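Local structure of chitinase A (Pteris ryukyuensis, 4RL3) at residues A[124-129]-A[164-169]. The protein probably hydrolyses the glycosidic bonds of chitin through this catalytic domain, a family 18 glycoside hydrolase unit that accompanies LysM sequences in the full-length fern protein. Residues are numbered along the deposited sequence; the frame is centred on the assembly and turned at random.
Sequences EHFDQV and SQYTAL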
loop_
_atom_site.group_PDB
_atom_site.type_symbol
_atom_site.label_atom_id
_atom_site.label_comp_id
_atom_site.label_asym_id
_atom_site.label_seq_id
_atom_site.Cartn_x
_atom_site.Cartn_y
_atom_site.Cartn_z
ATOM N N GLU A 124 -5.803 1.453 10.085
ATOM C CA GLU A 124 -6.906 2.418 10.031
ATOM C C GLU A 124 -7.734 2.549 11.303
ATOM O O GLU A 124 -8.622 3.388 11.363
ATOM C CB GLU A 124 -7.832 2.086 8.864
ATOM C CG GLU A 124 -8.685 0.855 9.082
ATOM C CD GLU A 124 -9.754 0.704 8.015
ATOM O OE1 GLU A 124 -9.589 -0.192 7.170
ATOM O OE2 GLU A 124 -10.739 1.484 8.006
ATOM N N HIS A 125 -7.463 1.719 12.302
ATOM C CA HIS A 125 -8.220 1.745 13.558
ATOM C C HIS A 125 -7.302 2.158 14.683
ATOM O O HIS A 125 -6.302 1.494 14.957
ATOM C CB HIS A 125 -8.826 0.381 13.850
ATOM C CG HIS A 125 -9.678 -0.137 12.742
ATOM N ND1 HIS A 125 -10.921 0.383 12.464
ATOM C CD2 HIS A 125 -9.461 -1.109 11.827
ATOM C CE1 HIS A 125 -11.434 -0.249 11.426
ATOM N NE2 HIS A 125 -10.571 -1.161 11.024
ATOM N N PHE A 126 -7.671 3.244 15.346
ATOM C CA PHE A 126 -6.827 3.880 16.347
ATOM C C PHE A 126 -7.563 4.142 17.648
ATOM O O PHE A 126 -7.224 5.057 18.386
ATOM C CB PHE A 126 -6.284 5.190 15.772
ATOM C CG PHE A 126 -5.491 4.992 14.519
ATOM C CD1 PHE A 126 -4.254 4.402 14.585
ATOM C CD2 PHE A 126 -5.995 5.351 13.281
ATOM C CE1 PHE A 126 -3.507 4.191 13.445
ATOM C CE2 PHE A 126 -5.262 5.133 12.130
ATOM C CZ PHE A 126 -4.011 4.557 12.212
ATOM N N ASP A 127 -8.533 3.291 17.952
ATOM C CA ASP A 127 -9.367 3.498 19.133
ATOM C C ASP A 127 -8.672 3.089 20.437
ATOM O O ASP A 127 -9.183 3.391 21.518
ATOM C CB ASP A 127 -10.681 2.742 18.957
ATOM C CG ASP A 127 -11.393 3.117 17.668
ATOM O OD1 ASP A 127 -11.641 4.320 17.462
ATOM O OD2 ASP A 127 -11.680 2.223 16.838
ATOM N N GLN A 128 -7.525 2.411 20.338
ATOM C CA GLN A 128 -6.803 1.879 21.504
ATOM C C GLN A 128 -5.382 2.443 21.630
ATOM O O GLN A 128 -4.558 1.908 22.375
ATOM C CB GLN A 128 -6.739 0.345 21.426
ATOM C CG GLN A 128 -8.102 -0.333 21.388
ATOM C CD GLN A 128 -8.041 -1.852 21.314
ATOM O OE1 GLN A 128 -9.076 -2.506 21.240
ATOM N NE2 GLN A 128 -6.835 -2.422 21.317
ATOM N N VAL A 129 -5.104 3.525 20.912
ATOM C CA VAL A 129 -3.777 4.122 20.896
ATOM C C VAL A 129 -3.850 5.625 20.630
ATOM O O VAL A 129 -4.694 6.091 19.869
ATOM C CB VAL A 129 -2.877 3.429 19.849
ATOM C CG1 VAL A 129 -3.328 3.739 18.428
ATOM C CG2 VAL A 129 -1.417 3.818 20.053
ATOM N N SER A 164 -5.548 12.794 10.644
ATOM C CA SER A 164 -4.815 13.229 11.826
ATOM C C SER A 164 -3.563 12.379 12.063
ATOM O O SER A 164 -2.471 12.897 12.317
ATOM C CB SER A 164 -5.720 13.171 13.056
ATOM O OG SER A 164 -5.041 13.709 14.174
ATOM N N GLN A 165 -3.722 11.067 11.952
ATOM C CA GLN A 165 -2.620 10.144 12.189
ATOM C C GLN A 165 -1.567 10.218 11.097
ATOM O O GLN A 165 -0.373 10.332 11.375
ATOM C CB GLN A 165 -3.127 8.711 12.293
ATOM C CG GLN A 165 -3.896 8.422 13.578
ATOM C CD GLN A 165 -5.362 8.833 13.553
ATOM O OE1 GLN A 165 -5.930 9.183 12.509
ATOM N NE2 GLN A 165 -5.986 8.787 14.723
ATOM N N TYR A 166 -1.993 10.125 9.846
ATOM C CA TYR A 166 -1.022 10.007 8.765
ATOM C C TYR A 166 -0.356 11.320 8.358
ATOM O O TYR A 166 0.797 11.310 7.937
ATOM C CB TYR A 166 -1.625 9.277 7.576
ATOM C CG TYR A 166 -1.721 7.785 7.816
ATOM C CD1 TYR A 166 -0.626 6.952 7.580
ATOM C CD2 TYR A 166 -2.884 7.209 8.315
ATOM C CE1 TYR A 166 -0.698 5.591 7.808
ATOM C CE2 TYR A 166 -2.959 5.850 8.551
ATOM C CZ TYR A 166 -1.865 5.046 8.299
ATOM O OH TYR A 166 -1.941 3.682 8.525
ATOM N N THR A 167 -1.054 12.453 8.480
ATOM C CA THR A 167 -0.369 13.723 8.225
ATOM C C THR A 167 0.700 14.010 9.287
ATOM O O THR A 167 1.763 14.555 8.981
ATOM C CB THR A 167 -1.324 14.932 8.110
ATOM O OG1 THR A 167 -2.100 15.073 9.313
ATOM C CG2 THR A 167 -2.227 14.805 6.882
ATOM N N ALA A 168 0.421 13.649 10.538
ATOM C CA ALA A 168 1.412 13.789 11.602
ATOM C C ALA A 168 2.625 12.921 11.284
ATOM O O ALA A 168 3.768 13.367 11.384
ATOM C CB ALA A 168 0.822 13.405 12.949
ATOM N N LEU A 169 2.362 11.679 10.882
ATOM C CA LEU A 169 3.425 10.750 10.514
ATOM C C LEU A 169 4.237 11.276 9.329
ATOM O O LEU A 169 5.463 11.339 9.396
ATOM C CB LEU A 169 2.840 9.375 10.183
ATOM C CG LEU A 169 3.787 8.285 9.673
ATOM C CD1 LEU A 169 4.957 8.038 10.630
ATOM C CD2 LEU A 169 2.999 7.007 9.401
HETATM O O HOH W 1 -5.355 7.947 17.528
#
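The ring of Phe126 meets Gln165 over one face and Tyr166 at its edge, a worked example of how an aromatic side chain can pack on the aliphatic and amide parts of a glutamine. Gln165 CG stands almost over the ring centre, 3.8 Å from the Phe126 centroid and only 12° off the normal, in a CH-pi contact. Beyond it the chain bends (chi2 83°), which sets the amide nearly parallel to the ring (planes 10° apart) but displaced outward past CD2, Gln165 CD lying 3.5 Å from Phe126 CD2. Gln165 NE2 donates to a water at 3.0 Å, which donates to Val129 O at 3.1 Å, linking the helix to the last residue of the type I turn 126-129. Near the plane of the Phe126 ring, Tyr166 CE2 comes to 4.0 Å from Phe126 CZ, the two side chains crossing at about a right angle, while Tyr166 OH is hydrogen-bonded to Tyr123 O. Were Phe126 an alanine, Gln165 CG would probably lose the face beneath it and Tyr166 the edge beside it, opening a gap and leaving the amide its water on this side. In this TIM-barrel domain the contact joins helix 163-173 to the loop that opens, after strand 118-123, with Glu124, last residue of the family 18 DxxDxDxE signature; beside it helix 131-147 sets Phe134 edge-to-face with Phe126, and Tyr166 reaches Ile156 of strand 153-156.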